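Local coordinates for protein aspartokinase (Synechocystis, PDB 3L76) that probably phosphorylates the beta-carboxyl group of aspartate with ATP, the first step toward threonine and lysine, and carries ACT domains that bind both amino acids, at residues K259-V264 against P369-K374; I358-A363 against A410-A415. One frame throughout, in Å; residues are numbered along the deposited sequence.

Interaction 1 of 2, residues K259-V264 against P369-K374. With LYS (lysine), chain F.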
ATOM      1  N   LYS A 259      -2.970 -21.122  15.499  1.00 59.79           N
ATOM      2  CA  LYS A 259      -3.191 -22.083  16.583  1.00 40.83           C
ATOM      3  C   LYS A 259      -1.902 -22.277  17.374  1.00 38.87           C
ATOM      4  O   LYS A 259      -0.853 -22.542  16.794  1.00 24.39           O
ATOM      5  CB  LYS A 259      -3.646 -23.432  16.018  1.00 66.71           C
ATOM      6  CG  LYS A 259      -5.135 -23.724  16.162  1.00 84.38           C
ATOM      7  CD  LYS A 259      -5.439 -25.179  15.802  1.00 86.11           C
ATOM      8  CE  LYS A 259      -4.520 -25.670  14.685  1.00 89.28           C
ATOM      9  NZ  LYS A 259      -4.838 -27.067  14.266  1.00100.81           N
ATOM     10  N   ALA A 260      -1.970 -22.145  18.694  1.00 32.84           N
ATOM     11  CA  ALA A 260      -0.794 -22.405  19.521  1.00 38.86           C
ATOM     12  C   ALA A 260      -0.477 -23.890  19.482  1.00 35.50           C
ATOM     13  O   ALA A 260       0.673 -24.286  19.411  1.00 39.11           O
ATOM     14  CB  ALA A 260      -1.027 -21.964  20.942  1.00 45.31           C
ATOM     15  N   VAL A 261      -1.524 -24.702  19.481  1.00 38.25           N
ATOM     16  CA  VAL A 261      -1.380 -26.133  19.596  1.00 29.60           C
ATOM     17  C   VAL A 261      -1.973 -26.851  18.396  1.00 20.60           C
ATOM     18  O   VAL A 261      -3.139 -26.689  18.087  1.00 32.90           O
ATOM     19  CB  VAL A 261      -2.065 -26.626  20.884  1.00 43.54           C
ATOM     20  CG1 VAL A 261      -2.325 -28.143  20.832  1.00 27.65           C
ATOM     21  CG2 VAL A 261      -1.242 -26.210  22.099  1.00 41.50           C
ATOM     22  N   ASP A 262      -1.147 -27.649  17.735  1.00 32.85           N
ATOM     23  CA  ASP A 262      -1.570 -28.473  16.619  1.00 14.29           C
ATOM     24  C   ASP A 262      -2.235 -29.785  17.019  1.00 44.63           C
ATOM     25  O   ASP A 262      -3.118 -30.263  16.314  1.00 35.72           O
ATOM     26  CB  ASP A 262      -0.380 -28.810  15.749  1.00 34.53           C
ATOM     27  CG  ASP A 262      -0.795 -29.412  14.428  1.00 44.12           C
ATOM     28  OD1 ASP A 262      -1.697 -28.858  13.756  1.00 62.59           O
ATOM     29  OD2 ASP A 262      -0.207 -30.432  14.056  1.00 49.09           O
ATOM     30  N   GLY A 263      -1.800 -30.381  18.129  1.00 43.85           N
ATOM     31  CA  GLY A 263      -2.305 -31.689  18.494  1.00 28.00           C
ATOM     32  C   GLY A 263      -2.149 -32.105  19.937  1.00 44.03           C
ATOM     33  O   GLY A 263      -1.349 -31.550  20.670  1.00 29.61           O
ATOM     34  N   VAL A 264      -2.947 -33.089  20.340  1.00 43.77           N
ATOM     35  CA  VAL A 264      -2.858 -33.695  21.664  1.00 25.97           C
ATOM     36  C   VAL A 264      -2.370 -35.126  21.492  1.00 38.36           C
ATOM     37  O   VAL A 264      -2.780 -35.814  20.548  1.00 43.45           O
ATOM     38  CB  VAL A 264      -4.238 -33.765  22.403  1.00 28.76           C
ATOM     39  CG1 VAL A 264      -4.107 -34.592  23.649  1.00 45.66           C
ATOM     40  CG2 VAL A 264      -4.734 -32.406  22.792  1.00 35.38           C
ATOM     41  N   PRO A 369       3.987 -17.110  25.054  1.00 52.54           N
ATOM     42  CA  PRO A 369       3.686 -17.308  26.472  1.00 39.24           C
ATOM     43  C   PRO A 369       2.330 -17.946  26.707  1.00 44.15           C
ATOM     44  O   PRO A 369       1.472 -17.892  25.831  1.00 51.11           O
ATOM     45  CB  PRO A 369       3.656 -15.872  27.025  1.00 41.37           C
ATOM     46  CG  PRO A 369       4.259 -15.025  25.965  1.00 51.53           C
ATOM     47  CD  PRO A 369       3.917 -15.692  24.686  1.00 46.74           C
ATOM     48  N   GLY A 370       2.153 -18.535  27.887  1.00 42.71           N
ATOM     49  CA  GLY A 370       0.859 -19.006  28.356  1.00 25.93           C
ATOM     50  C   GLY A 370       0.397 -20.362  27.856  1.00 33.20           C
ATOM     51  O   GLY A 370      -0.660 -20.855  28.252  1.00 31.72           O
ATOM     52  N   ILE A 371       1.182 -20.976  26.981  1.00 16.97           N
ATOM     53  CA  ILE A 371       0.770 -22.254  26.415  1.00 35.09           C
ATOM     54  C   ILE A 371       0.907 -23.402  27.428  1.00 32.56           C
ATOM     55  O   ILE A 371      -0.045 -24.135  27.699  1.00 21.77           O
ATOM     56  CB  ILE A 371       1.550 -22.580  25.134  1.00 39.21           C
ATOM     57  CG1 ILE A 371       1.525 -21.375  24.171  1.00 32.32           C
ATOM     58  CG2 ILE A 371       1.009 -23.874  24.516  1.00 23.71           C
ATOM     59  CD1 ILE A 371       0.143 -20.777  23.965  1.00 29.49           C
ATOM     60  N   ALA A 372       2.098 -23.543  27.995  1.00 26.27           N
ATOM     61  CA  ALA A 372       2.332 -24.529  29.034  1.00 23.21           C
ATOM     62  C   ALA A 372       1.363 -24.299  30.188  1.00 39.58           C
ATOM     63  O   ALA A 372       0.760 -25.239  30.732  1.00 32.91           O
ATOM     64  CB  ALA A 372       3.782 -24.461  29.500  1.00 16.39           C
ATOM     65  N   ALA A 373       1.186 -23.028  30.530  1.00 34.25           N
ATOM     66  CA  ALA A 373       0.335 -22.644  31.647  1.00 40.19           C
ATOM     67  C   ALA A 373      -1.104 -23.091  31.426  1.00 42.83           C
ATOM     68  O   ALA A 373      -1.785 -23.558  32.346  1.00 31.49           O
ATOM     69  CB  ALA A 373       0.400 -21.149  31.851  1.00 31.34           C
ATOM     70  N   LYS A 374      -1.575 -22.941  30.196  1.00 35.50           N
ATOM     71  CA  LYS A 374      -2.931 -23.345  29.872  1.00 36.66           C
ATOM     72  C   LYS A 374      -3.090 -24.866  29.896  1.00 38.87           C
ATOM     73  O   LYS A 374      -4.124 -25.381  30.297  1.00 36.25           O
ATOM     74  CB  LYS A 374      -3.350 -22.778  28.520  1.00 35.61           C
ATOM     75  CG  LYS A 374      -4.761 -23.165  28.132  1.00 24.36           C
ATOM     76  CD  LYS A 374      -5.111 -22.599  26.782  1.00 36.38           C
ATOM     77  CE  LYS A 374      -6.502 -23.028  26.337  1.00 51.72           C
ATOM     78  NZ  LYS A 374      -6.630 -22.882  24.860  1.00 58.26           N
TER
HETATM   79  N   LYS F 604       7.142 -20.856  25.247  1.00 21.46           N
HETATM   80  CA  LYS F 604       6.007 -21.598  25.811  1.00 21.10           C
HETATM   81  C   LYS F 604       5.373 -20.921  27.019  1.00 42.55           C
HETATM   82  O   LYS F 604       6.016 -20.050  27.651  1.00 25.67           O
HETATM   83  CB  LYS F 604       6.422 -23.038  26.162  1.00 26.87           C
HETATM   84  CG  LYS F 604       6.810 -23.879  24.949  1.00 27.23           C
HETATM   85  CD  LYS F 604       7.607 -25.120  25.320  1.00 31.58           C
HETATM   86  CE  LYS F 604       9.083 -24.805  25.457  1.00 48.78           C
HETATM   87  NZ  LYS F 604       9.925 -25.566  24.486  1.00 28.67           N
HETATM   88  OXT LYS F 604       4.206 -21.249  27.355  1.00 21.86           O
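I371 meets the chain segment 259-264 with both arms of its branched side chain. CD1 of I371 lies 3.5 Å from CB of A260. The other arm lies beside V261: CG2 of I371 is 4.0 Å from CG2 of V261, the two side chains running antiparallel as they pass. The first torsion sets the two arms apart: CG1 of I371 is anti to its own carbonyl carbon (chi1 -50°) and CG2 anti to the backbone N; a further bend at CG1 carries CD1 to A260. The contact is purely apolar.

On its backbone side the same residue serves the bound lysine. Just after the N-cap G370, the amide of A372 donates a fairly straight bond to OXT of the ligand, N to OXT 3.2 Å at 164°, while the bond from I371 N is weak and bent (127°). The carboxylate thus sits at a helix N-terminus, whose dipole would probably favour its negative charge. The lysine is also bonded to S392 O, S472 OG and V473 N, consistent with an effector site of the ACT domain that holds 369-374. With an alanine at I371 the backbone bonds to lysine could remain, but the loss of CD1 and CG2 would probably leave a gap beside A260 and V261.

Next along the chain, D262 makes a salt bridge to R222, and D262 and G263 form a classic beta bulge against A361. The contact sits where the chain enters strand 263-267, beside strand 348-361, whose I360 touches both V261 and I371, with helix 371-381 running on from the ligand site.

Interaction 2 of 2, residues I358-A363 against A410-A415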
ATOM      1  N   ILE A 358       0.951 -37.791  28.492  1.00 25.11           N
ATOM      2  CA  ILE A 358       0.143 -36.933  27.631  1.00 34.81           C
ATOM      3  C   ILE A 358       0.971 -35.743  27.198  1.00 33.61           C
ATOM      4  O   ILE A 358       1.903 -35.341  27.892  1.00 24.42           O
ATOM      5  CB  ILE A 358      -1.150 -36.446  28.298  1.00 35.20           C
ATOM      6  CG1 ILE A 358      -0.823 -35.645  29.553  1.00 31.05           C
ATOM      7  CG2 ILE A 358      -2.042 -37.617  28.638  1.00 41.76           C
ATOM      8  CD1 ILE A 358      -2.045 -35.267  30.337  1.00 41.97           C
ATOM      9  N   ALA A 359       0.639 -35.186  26.040  1.00 20.97           N
ATOM     10  CA  ALA A 359       1.363 -34.022  25.541  1.00 29.48           C
ATOM     11  C   ALA A 359       0.486 -33.106  24.720  1.00 33.72           C
ATOM     12  O   ALA A 359      -0.531 -33.526  24.139  1.00 38.13           O
ATOM     13  CB  ALA A 359       2.541 -34.465  24.722  1.00  5.93           C
ATOM     14  N   ILE A 360       0.887 -31.846  24.672  1.00 30.16           N
ATOM     15  CA  ILE A 360       0.384 -30.941  23.651  1.00 26.64           C
ATOM     16  C   ILE A 360       1.558 -30.651  22.742  1.00 31.51           C
ATOM     17  O   ILE A 360       2.699 -30.539  23.191  1.00 24.39           O
ATOM     18  CB  ILE A 360      -0.193 -29.658  24.245  1.00 35.38           C
ATOM     19  CG1 ILE A 360       0.898 -28.884  25.012  1.00 28.39           C
ATOM     20  CG2 ILE A 360      -1.391 -29.995  25.127  1.00 22.40           C
ATOM     21  CD1 ILE A 360       0.404 -27.567  25.597  1.00 34.60           C
ATOM     22  N   ALA A 361       1.285 -30.565  21.450  1.00 34.06           N
ATOM     23  CA  ALA A 361       2.348 -30.385  20.479  1.00 36.21           C
ATOM     24  C   ALA A 361       1.945 -29.279  19.521  1.00 31.05           C
ATOM     25  O   ALA A 361       0.770 -29.144  19.191  1.00 38.91           O
ATOM     26  CB  ALA A 361       2.584 -31.683  19.748  1.00 24.07           C
ATOM     27  N   GLY A 362       2.908 -28.482  19.083  1.00 32.17           N
ATOM     28  CA  GLY A 362       2.596 -27.367  18.210  1.00 28.40           C
ATOM     29  C   GLY A 362       3.695 -26.358  17.994  1.00 38.70           C
ATOM     30  O   GLY A 362       4.306 -25.862  18.954  1.00 31.36           O
ATOM     31  N   ALA A 363       3.939 -26.056  16.719  1.00 27.38           N
ATOM     32  CA  ALA A 363       4.911 -25.042  16.334  1.00 36.80           C
ATOM     33  C   ALA A 363       4.586 -23.666  16.931  1.00 24.25           C
ATOM     34  O   ALA A 363       5.478 -22.895  17.275  1.00 36.97           O
ATOM     35  CB  ALA A 363       5.000 -24.969  14.839  1.00 33.41           C
ATOM     36  N   ALA A 410      -9.574 -35.585  27.207  1.00 38.44           N
ATOM     37  CA  ALA A 410     -10.798 -34.935  26.766  1.00 35.19           C
ATOM     38  C   ALA A 410     -10.676 -33.457  27.048  1.00 50.43           C
ATOM     39  O   ALA A 410     -11.049 -32.630  26.213  1.00 40.97           O
ATOM     40  CB  ALA A 410     -12.007 -35.494  27.488  1.00 21.40           C
ATOM     41  N   ALA A 411     -10.148 -33.130  28.230  1.00 36.69           N
ATOM     42  CA  ALA A 411     -10.026 -31.737  28.648  1.00 25.74           C
ATOM     43  C   ALA A 411      -9.062 -30.962  27.775  1.00 42.56           C
ATOM     44  O   ALA A 411      -9.322 -29.812  27.463  1.00 49.05           O
ATOM     45  CB  ALA A 411      -9.603 -31.633  30.092  1.00 31.76           C
ATOM     46  N   LEU A 412      -7.955 -31.589  27.392  1.00 27.86           N
ATOM     47  CA  LEU A 412      -6.966 -30.926  26.560  1.00 38.23           C
ATOM     48  C   LEU A 412      -7.480 -30.786  25.135  1.00 34.29           C
ATOM     49  O   LEU A 412      -7.287 -29.764  24.479  1.00 35.50           O
ATOM     50  CB  LEU A 412      -5.646 -31.698  26.581  1.00 38.30           C
ATOM     51  CG  LEU A 412      -4.881 -31.641  27.901  1.00 32.53           C
ATOM     52  CD1 LEU A 412      -3.696 -32.572  27.856  1.00 32.81           C
ATOM     53  CD2 LEU A 412      -4.431 -30.217  28.186  1.00 30.37           C
ATOM     54  N   SER A 413      -8.138 -31.833  24.674  1.00 34.33           N
ATOM     55  CA  SER A 413      -8.735 -31.861  23.352  1.00 40.06           C
ATOM     56  C   SER A 413      -9.706 -30.676  23.177  1.00 45.06           C
ATOM     57  O   SER A 413      -9.628 -29.942  22.186  1.00 34.75           O
ATOM     58  CB  SER A 413      -9.432 -33.216  23.138  1.00 27.51           C
ATOM     59  OG  SER A 413     -10.018 -33.279  21.855  1.00 74.18           O
ATOM     60  N   ASN A 414     -10.585 -30.483  24.159  1.00 36.07           N
ATOM     61  CA  ASN A 414     -11.531 -29.347  24.194  1.00 26.88           C
ATOM     62  C   ASN A 414     -10.885 -27.984  24.346  1.00 41.06           C
ATOM     63  O   ASN A 414     -11.219 -27.057  23.630  1.00 53.64           O
ATOM     64  CB  ASN A 414     -12.525 -29.494  25.346  1.00 28.86           C
ATOM     65  CG  ASN A 414     -13.809 -30.174  24.935  1.00 49.79           C
ATOM     66  OD1 ASN A 414     -13.924 -30.704  23.832  1.00 47.10           O
ATOM     67  ND2 ASN A 414     -14.789 -30.160  25.829  1.00 88.11           N
ATOM     68  N   ALA A 415      -9.984 -27.847  25.307  1.00 43.37           N
ATOM     69  CA  ALA A 415      -9.399 -26.543  25.582  1.00 29.68           C
ATOM     70  C   ALA A 415      -8.577 -26.001  24.424  1.00 28.86           C
ATOM     71  O   ALA A 415      -8.531 -24.805  24.209  1.00 42.48           O
ATOM     72  CB  ALA A 415      -8.554 -26.572  26.840  1.00 25.00           C
TER
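L412 of helix 405-415 packs against two isoleucines, I358 and I360, on one side of strand 348-361. Within segment 410-415, A410 and A411 supply carbonyls for the helix: O of A410 accepts from N of N414 at 3.0 Å, and A411 does the same for A415. L412 comes next and faces the strand. With CG of L412 anti to its carbonyl carbon (chi1 -70°), the branched end reaches the strand, and its two methyls divide the work. CD1 of L412 comes within 4.0 Å of CD1 of I358, the side chains crossing at about a right angle, while CD2 of L412 lies 4.3 Å from CG2 of I360. This spacing makes a light, wholly apolar contact; A359, between the two isoleucines, points its methyl away.

Further along, S413 turns its hydroxyl to the carbonyl of V418. All three touching residues are buried, a helix-on-sheet packing characteristic of the ACT domain. Strand 348-361 lies between strands 263-267 and 395-401, and helix 371-381 joins the layer through L379 against I358, M375 against I360 and T378 against A411 and A415.

Both contacts gather round strand 348-361, whose I360 touches V261, I371 and L412, and their segments alternate along the chain. Interaction 1 brings helix 371-381 against the turn leading into strand 263-267, at the end where lysine binds; interaction 2 seats helix 405-415 on the strand itself, farther from that ligand. Their joining surfaces are apolar and mostly buried, yet interaction 1 includes the partly exposed A260 and adds polar ligand binding, whereas interaction 2 is entirely buried hydrocarbon. Polar bonds tie the two together: a probable hydrogen bond from K374 NZ to A415 O links the helices, and another between G263 and A361 links the strands.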